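Local coordinates for ankyrin repeat and SOCS box protein 11 (Homo sapiens, PDB 4UUC), which recognises substrates such as BIK, DIRAS2 and RPN1 for a cullin-5-RING ubiquitin ligase, marking them for ubiquitination and proteasomal degradation, at residues Leu167-Pro170 against Leu171-Ala174; Gly200-Ala203 against Leu204-Ala207; Ser80-Ala83 against Ala84-Asn87. All coordinates share one frame; numbering follows the deposited sequence.

Interaction 1: residues Leu167-Pro170 against Leu171-Ala174; sequences LDTP and LHAA
Thr-169 and His-172 exchange hydrogen bonds in a capping box at the start of helix 170-175. The run Thr-Pro-Leu-His is the classic ankyrin-repeat signature, and here it lies in the sixth repeat of this ankyrin repeat domain.

The polar contacts centre on Thr-169 OG1, the N-cap oxygen, which accepts from His-172 N at 3.2 Å with a fairly straight 158° N-H...O angle, and more weakly from Leu-171 N at 3.3 Å. Going back the other way, Thr-169 N donates to His-172 ND1 at 3.2 Å, nearly in the plane of the imidazole. CG of His-172 sits beside its own backbone N (chi1 -76°), which turns the ring back toward the N-cap, so that its ND1 edge meets the N-H of Thr-169. Behind the cap, ordinary helical bonds take over: Ala-173 N reaches Thr-169 O at 3.1 Å, and Ala-174 N reaches Pro-170 O at 2.9 Å.

Van der Waals contacts fill in round the ring. The polar end of Asp-168 lies alongside it, OD1 3.3 Å from His-172 CB and the carboxylate only 19° from parallel to the ring, while its oxygens bond to Tyr-140, Arg-176 and Asn-197. Thr-169 CG2 packs 3.7 Å from His-172 ND1. Pro-170 and Ala-173 turn to helix 138-144, and Leu-171 and Ala-174 to helix 180-188.

An alanine in place of His-172 would probably leave Thr-169 N without its acceptor in a buried turn and cost the link to the loop before helix 203-206.

That link is a weak bond between His-172 NE2 and Lys-201 O. With ND1 accepting, the ring is most simply read as neutral with its proton on NE2, a tautomer that lets one imidazole close its own cap and reach onward along the stack.

Interaction 2: residues Gly200-Ala203 against Leu204-Ala207; sequences GKSA and LDLA
Ser-202 N points at Asp-205 OD2, making the straightest bond of the contact: 3.0 Å with an N-H...O angle of 169°, the donor standing above the carboxylate plane. The same oxygen is also held by a salt bridge to Arg-196, whose NH1 bonds Gly-200 O as well, so the guanidinium ties the acid to the loop leading in. The reciprocal bond runs from Asp-205 N to Ser-202 OG at 3.2 Å. Together they form a capping box, with serine as N-cap and aspartate three residues on. Chi1 of 68° tucks Ser-202 OG between its own backbone N and carbonyl carbon, facing the first turn. A negative carboxylate here would also suit the positive end of the helix dipole.

The turn is short. Leu-206 N donates to Ser-202 O at 3.2 Å, but its bond to Ala-203 O is weak, as is that of Ala-207 N to Ala-203 O, and Ala-207 leaves helical geometry.

Lys-201 packs through its carbons: CB lies 3.9 Å from Leu-206 CD2, and CD lies 4.0 Å from Asp-205 CB. Its ammonium stays farther off, with NZ 5.7 Å from Asp-205 OD2.

Helix 203-206 packs against two others: Ala-203 and Leu-206 rest on helix 170-175, Leu-204 meets Glu-214, Leu-217 and Leu-218 of helix 212-220, and Ala-207, just past the helix, also touches Glu-214.

Interaction 3: residues Ser80-Ala83 against Ala84-Asn87; sequences SGSA and ACVN
Ser-82 caps Cys-85 with no return bond to the side chain three residues on; its own N-H goes instead to Ser-80 OG. This is the turn between the two helices of the third ankyrin repeat, 73-80 and 83-91. Ser-80 OG accepts from Ser-82 N at 3.2 Å, an ST turn, and also bonds Ala-77 O, closing off the first helix. Gly-81 makes the bend with a positive phi of 79°.

At the N-cap, Ser-82 OG accepts from Cys-85 N at 3.2 Å, with an angle of 159°. With Ser-82 OG anti to the backbone N (chi1 176°), OG reaches that N-H and also lies 3.6 Å from Cys-85 SG. Farther in, Val-86 N meets Ser-82 O at 3.1 Å.

Ala-83, Val-86 and Asn-87 face Ile-120 of helix 115-123, Val-86 and Cys-85 fold back onto Ala-77, and Ala-84 touches Val-50 of helix 50-58. Asn-87 hangs its amide beside the start of the helix: its CG lies 3.4 Å from Ala-83 O, the oxygen to which its backbone N donates at 2.9 Å.

How the interactions relate
Interactions 1 and 2 are two separate capping boxes, on helices 170-175 and 203-206, their centres about 9 Å apart, and they touch: Leu-171 CD2 packs 3.7 Å from Ala-203 CB. Interaction 1 is buried and returns its cap bond through an imidazole; interaction 2, nearer the end of the chain and partly open to solvent, does so with a carboxylate paired to an arginine. Interaction 3 stands apart, its centre about 29 Å from that of interaction 1 and 37 Å from that of interaction 2, on the opposite side of the chain's centre. It too is partly buried, but caps its helix through one serine, with no charged or ring partner for a return bond.

Interaction 1: residues Leu167-Pro170 against Leu171-Ala174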
ATOM      1  N   LEU A 167       3.177  -9.284 -17.566  1.00 17.51           N
ATOM      2  CA  LEU A 167       2.522 -10.535 -17.970  1.00 18.52           C
ATOM      3  C   LEU A 167       2.180 -11.461 -16.797  1.00 17.40           C
ATOM      4  O   LEU A 167       1.493 -12.470 -16.980  1.00 18.14           O
ATOM      5  CB  LEU A 167       3.394 -11.299 -18.966  1.00 19.92           C
ATOM      6  CG  LEU A 167       3.466 -10.765 -20.402  1.00 18.63           C
ATOM      7  CD1 LEU A 167       4.306 -11.707 -21.245  1.00 21.91           C
ATOM      8  CD2 LEU A 167       2.095 -10.569 -21.028  1.00 22.24           C
ATOM      9  N   ASP A 168       2.666 -11.132 -15.605  1.00 15.19           N
ATOM     10  CA  ASP A 168       2.343 -11.902 -14.407  1.00 16.71           C
ATOM     11  C   ASP A 168       1.015 -11.387 -13.847  1.00 16.88           C
ATOM     12  O   ASP A 168       0.944 -10.284 -13.303  1.00 17.62           O
ATOM     13  CB  ASP A 168       3.467 -11.785 -13.371  1.00 18.26           C
ATOM     14  CG  ASP A 168       3.653 -13.056 -12.550  1.00 18.84           C
ATOM     15  OD1 ASP A 168       3.763 -14.150 -13.140  1.00 25.46           O
ATOM     16  OD2 ASP A 168       3.710 -12.956 -11.310  1.00 22.48           O
ATOM     17  N   THR A 169      -0.047 -12.168 -14.015  1.00 17.62           N
ATOM     18  CA  THR A 169      -1.366 -11.761 -13.552  1.00 17.30           C
ATOM     19  C   THR A 169      -1.467 -11.965 -12.038  1.00 16.47           C
ATOM     20  O   THR A 169      -0.647 -12.668 -11.451  1.00 14.98           O
ATOM     21  CB  THR A 169      -2.495 -12.555 -14.252  1.00 17.20           C
ATOM     22  OG1 THR A 169      -2.532 -13.896 -13.750  1.00 17.72           O
ATOM     23  CG2 THR A 169      -2.297 -12.583 -15.767  1.00 21.54           C
ATOM     24  N   PRO A 170      -2.466 -11.337 -11.399  1.00 14.66           N
ATOM     25  CA  PRO A 170      -2.725 -11.589  -9.977  1.00 16.23           C
ATOM     26  C   PRO A 170      -2.898 -13.072  -9.666  1.00 17.04           C
ATOM     27  O   PRO A 170      -2.508 -13.518  -8.586  1.00 15.27           O
ATOM     28  CB  PRO A 170      -4.017 -10.811  -9.722  1.00 16.63           C
ATOM     29  CG  PRO A 170      -3.958  -9.689 -10.691  1.00 18.55           C
ATOM     30  CD  PRO A 170      -3.344 -10.280 -11.930  1.00 15.81           C
ATOM     31  N   LEU A 171      -3.465 -13.829 -10.602  1.00 16.96           N
ATOM     32  CA  LEU A 171      -3.645 -15.262 -10.402  1.00 15.34           C
ATOM     33  C   LEU A 171      -2.295 -15.983 -10.382  1.00 17.86           C
ATOM     34  O   LEU A 171      -2.103 -16.916  -9.606  1.00 13.46           O
ATOM     35  CB  LEU A 171      -4.546 -15.856 -11.488  1.00 15.63           C
ATOM     36  CG  LEU A 171      -4.951 -17.319 -11.289  1.00 16.16           C
ATOM     37  CD1 LEU A 171      -5.930 -17.472 -10.122  1.00 16.83           C
ATOM     38  CD2 LEU A 171      -5.543 -17.889 -12.562  1.00 20.82           C
ATOM     39  N   HIS A 172      -1.362 -15.556 -11.232  1.00 15.74           N
ATOM     40  CA  HIS A 172      -0.013 -16.120 -11.210  1.00 18.39           C
ATOM     41  C   HIS A 172       0.635 -15.889  -9.853  1.00 15.74           C
ATOM     42  O   HIS A 172       1.250 -16.793  -9.290  1.00 16.84           O
ATOM     43  CB  HIS A 172       0.869 -15.515 -12.307  1.00 15.87           C
ATOM     44  CG  HIS A 172       0.579 -16.035 -13.679  1.00 19.41           C
ATOM     45  ND1 HIS A 172      -0.019 -15.268 -14.655  1.00 24.77           N
ATOM     46  CD2 HIS A 172       0.810 -17.245 -14.242  1.00 25.05           C
ATOM     47  CE1 HIS A 172      -0.152 -15.983 -15.757  1.00 24.23           C
ATOM     48  NE2 HIS A 172       0.343 -17.186 -15.533  1.00 23.42           N
ATOM     49  N   ALA A 173       0.493 -14.673  -9.334  1.00 16.44           N
ATOM     50  CA  ALA A 173       1.028 -14.334  -8.022  1.00 15.26           C
ATOM     51  C   ALA A 173       0.387 -15.197  -6.941  1.00 16.43           C
ATOM     52  O   ALA A 173       1.073 -15.722  -6.070  1.00 14.85           O
ATOM     53  CB  ALA A 173       0.806 -12.870  -7.718  1.00 15.68           C
ATOM     54  N   ALA A 174      -0.932 -15.348  -7.013  1.00 16.33           N
ATOM     55  CA  ALA A 174      -1.664 -16.135  -6.029  1.00 18.76           C
ATOM     56  C   ALA A 174      -1.247 -17.607  -6.071  1.00 12.09           C
ATOM     57  O   ALA A 174      -1.211 -18.277  -5.036  1.00 16.66           O
ATOM     58  CB  ALA A 174      -3.170 -16.002  -6.258  1.00 17.82           C
TER

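Interaction 2: residues Gly200-Ala203 against Leu204-Ala207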
ATOM      1  N   GLY A 200       6.452 -18.293 -19.542  1.00 23.53           N
ATOM      2  CA  GLY A 200       5.667 -19.268 -20.276  1.00 23.78           C
ATOM      3  C   GLY A 200       4.861 -20.188 -19.374  1.00 28.06           C
ATOM      4  O   GLY A 200       4.439 -21.266 -19.794  1.00 28.11           O
ATOM      5  N   LYS A 201       4.642 -19.756 -18.135  1.00 22.69           N
ATOM      6  CA  LYS A 201       3.943 -20.573 -17.135  1.00 24.09           C
ATOM      7  C   LYS A 201       2.494 -20.138 -16.936  1.00 25.03           C
ATOM      8  O   LYS A 201       2.198 -18.945 -16.858  1.00 21.60           O
ATOM      9  CB  LYS A 201       4.667 -20.501 -15.786  1.00 26.67           C
ATOM     10  CG  LYS A 201       6.139 -20.889 -15.823  1.00 32.52           C
ATOM     11  CD  LYS A 201       6.331 -22.375 -16.078  1.00 34.45           C
ATOM     12  CE  LYS A 201       7.803 -22.767 -15.981  1.00 43.30           C
ATOM     13  NZ  LYS A 201       8.017 -24.216 -16.253  1.00 54.48           N
ATOM     14  N   SER A 202       1.593 -21.112 -16.848  1.00 21.52           N
ATOM     15  CA  SER A 202       0.233 -20.857 -16.392  1.00 26.27           C
ATOM     16  C   SER A 202       0.210 -20.829 -14.866  1.00 20.92           C
ATOM     17  O   SER A 202       1.169 -21.256 -14.218  1.00 18.64           O
ATOM     18  CB  SER A 202      -0.721 -21.930 -16.902  1.00 29.12           C
ATOM     19  OG  SER A 202      -0.433 -23.167 -16.272  1.00 26.43           O
ATOM     20  N   ALA A 203      -0.882 -20.338 -14.291  1.00 22.43           N
ATOM     21  CA  ALA A 203      -1.025 -20.335 -12.840  1.00 19.10           C
ATOM     22  C   ALA A 203      -0.885 -21.758 -12.296  1.00 19.11           C
ATOM     23  O   ALA A 203      -0.182 -21.986 -11.313  1.00 17.47           O
ATOM     24  CB  ALA A 203      -2.358 -19.731 -12.435  1.00 22.12           C
ATOM     25  N   LEU A 204      -1.528 -22.717 -12.956  1.00 23.52           N
ATOM     26  CA  LEU A 204      -1.440 -24.110 -12.533  1.00 24.22           C
ATOM     27  C   LEU A 204       0.011 -24.602 -12.536  1.00 24.17           C
ATOM     28  O   LEU A 204       0.431 -25.301 -11.615  1.00 20.78           O
ATOM     29  CB  LEU A 204      -2.304 -24.997 -13.431  1.00 24.35           C
ATOM     30  CG  LEU A 204      -2.399 -26.477 -13.042  1.00 32.09           C
ATOM     31  CD1 LEU A 204      -3.001 -26.658 -11.648  1.00 26.96           C
ATOM     32  CD2 LEU A 204      -3.215 -27.233 -14.077  1.00 34.61           C
ATOM     33  N   ASP A 205       0.779 -24.222 -13.557  1.00 22.53           N
ATOM     34  CA  ASP A 205       2.194 -24.595 -13.626  1.00 25.02           C
ATOM     35  C   ASP A 205       2.969 -24.106 -12.403  1.00 21.79           C
ATOM     36  O   ASP A 205       3.909 -24.762 -11.944  1.00 27.18           O
ATOM     37  CB  ASP A 205       2.860 -24.026 -14.888  1.00 24.23           C
ATOM     38  CG  ASP A 205       2.337 -24.641 -16.175  1.00 35.47           C
ATOM     39  OD1 ASP A 205       1.854 -25.793 -16.156  1.00 32.19           O
ATOM     40  OD2 ASP A 205       2.429 -23.961 -17.221  1.00 28.87           O
ATOM     41  N   LEU A 206       2.589 -22.938 -11.891  1.00 19.90           N
ATOM     42  CA  LEU A 206       3.312 -22.310 -10.788  1.00 20.91           C
ATOM     43  C   LEU A 206       2.966 -22.899  -9.427  1.00 21.43           C
ATOM     44  O   LEU A 206       3.755 -22.799  -8.489  1.00 20.19           O
ATOM     45  CB  LEU A 206       3.037 -20.806 -10.764  1.00 21.42           C
ATOM     46  CG  LEU A 206       3.577 -20.007 -11.952  1.00 18.12           C
ATOM     47  CD1 LEU A 206       3.044 -18.586 -11.908  1.00 23.42           C
ATOM     48  CD2 LEU A 206       5.100 -20.007 -11.961  1.00 21.44           C
ATOM     49  N   ALA A 207       1.785 -23.501  -9.312  1.00 19.30           N
ATOM     50  CA  ALA A 207       1.323 -24.018  -8.031  1.00 22.77           C
ATOM     51  C   ALA A 207       2.184 -25.189  -7.569  1.00 23.52           C
ATOM     52  O   ALA A 207       2.628 -26.000  -8.377  1.00 22.01           O
ATOM     53  CB  ALA A 207      -0.139 -24.437  -8.123  1.00 17.01           C
TER

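Interaction 3: residues Ser80-Ala83 against Ala84-Asn87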
ATOM      1  N   SER A  80       2.386   2.641   8.637  1.00 19.70           N
ATOM      2  CA  SER A  80       1.891   2.500   9.999  1.00 18.60           C
ATOM      3  C   SER A  80       0.491   1.895  10.023  1.00 19.40           C
ATOM      4  O   SER A  80       0.118   1.226  10.984  1.00 21.82           O
ATOM      5  CB  SER A  80       1.882   3.857  10.705  1.00 18.10           C
ATOM      6  OG  SER A  80       0.834   4.683  10.226  1.00 21.13           O
ATOM      7  N   GLY A  81      -0.276   2.134   8.967  1.00 19.36           N
ATOM      8  CA  GLY A  81      -1.646   1.654   8.898  1.00 22.13           C
ATOM      9  C   GLY A  81      -2.625   2.512   9.685  1.00 27.63           C
ATOM     10  O   GLY A  81      -3.734   2.069   9.993  1.00 25.03           O
ATOM     11  N   SER A  82      -2.224   3.740  10.006  1.00 20.96           N
ATOM     12  CA  SER A  82      -3.114   4.681  10.685  1.00 19.37           C
ATOM     13  C   SER A  82      -4.027   5.422   9.707  1.00 21.20           C
ATOM     14  O   SER A  82      -3.610   6.370   9.041  1.00 16.89           O
ATOM     15  CB  SER A  82      -2.314   5.700  11.493  1.00 22.84           C
ATOM     16  OG  SER A  82      -3.190   6.657  12.067  1.00 22.35           O
ATOM     17  N   ALA A  83      -5.280   4.987   9.633  1.00 22.06           N
ATOM     18  CA  ALA A  83      -6.260   5.635   8.772  1.00 17.27           C
ATOM     19  C   ALA A  83      -6.456   7.092   9.177  1.00 15.47           C
ATOM     20  O   ALA A  83      -6.669   7.957   8.330  1.00 18.66           O
ATOM     21  CB  ALA A  83      -7.589   4.887   8.826  1.00 21.05           C
ATOM     22  N   ALA A  84      -6.384   7.357  10.477  1.00 19.36           N
ATOM     23  CA  ALA A  84      -6.525   8.716  10.983  1.00 20.47           C
ATOM     24  C   ALA A  84      -5.431   9.617  10.410  1.00 20.73           C
ATOM     25  O   ALA A  84      -5.701  10.750  10.006  1.00 18.88           O
ATOM     26  CB  ALA A  84      -6.486   8.723  12.504  1.00 23.47           C
ATOM     27  N   CYS A  85      -4.201   9.111  10.369  1.00 23.18           N
ATOM     28  CA  CYS A  85      -3.088   9.853   9.778  1.00 21.66           C
ATOM     29  C   CYS A  85      -3.319  10.103   8.292  1.00 19.24           C
ATOM     30  O   CYS A  85      -3.106  11.212   7.799  1.00 18.83           O
ATOM     31  CB  CYS A  85      -1.766   9.107   9.972  1.00 22.96           C
ATOM     32  SG  CYS A  85      -0.967   9.391  11.573  1.00 26.15           S
ATOM     33  N   VAL A  86      -3.746   9.067   7.578  1.00 18.94           N
ATOM     34  CA  VAL A  86      -4.026   9.194   6.155  1.00 18.24           C
ATOM     35  C   VAL A  86      -5.054  10.301   5.930  1.00 19.63           C
ATOM     36  O   VAL A  86      -4.872  11.159   5.070  1.00 20.53           O
ATOM     37  CB  VAL A  86      -4.532   7.858   5.556  1.00 17.73           C
ATOM     38  CG1 VAL A  86      -5.015   8.050   4.123  1.00 21.25           C
ATOM     39  CG2 VAL A  86      -3.435   6.797   5.622  1.00 18.96           C
ATOM     40  N   ASN A  87      -6.122  10.294   6.723  1.00 22.28           N
ATOM     41  CA  ASN A  87      -7.170  11.298   6.586  1.00 20.79           C
ATOM     42  C   ASN A  87      -6.664  12.722   6.822  1.00 23.54           C
ATOM     43  O   ASN A  87      -6.938  13.609   6.016  1.00 22.36           O
ATOM     44  CB  ASN A  87      -8.324  11.001   7.545  1.00 23.40           C
ATOM     45  CG  ASN A  87      -9.219   9.876   7.054  1.00 25.49           C
ATOM     46  OD1 ASN A  87      -9.324   9.630   5.852  1.00 28.36           O
ATOM     47  ND2 ASN A  87      -9.873   9.193   7.984  1.00 27.75           N
TER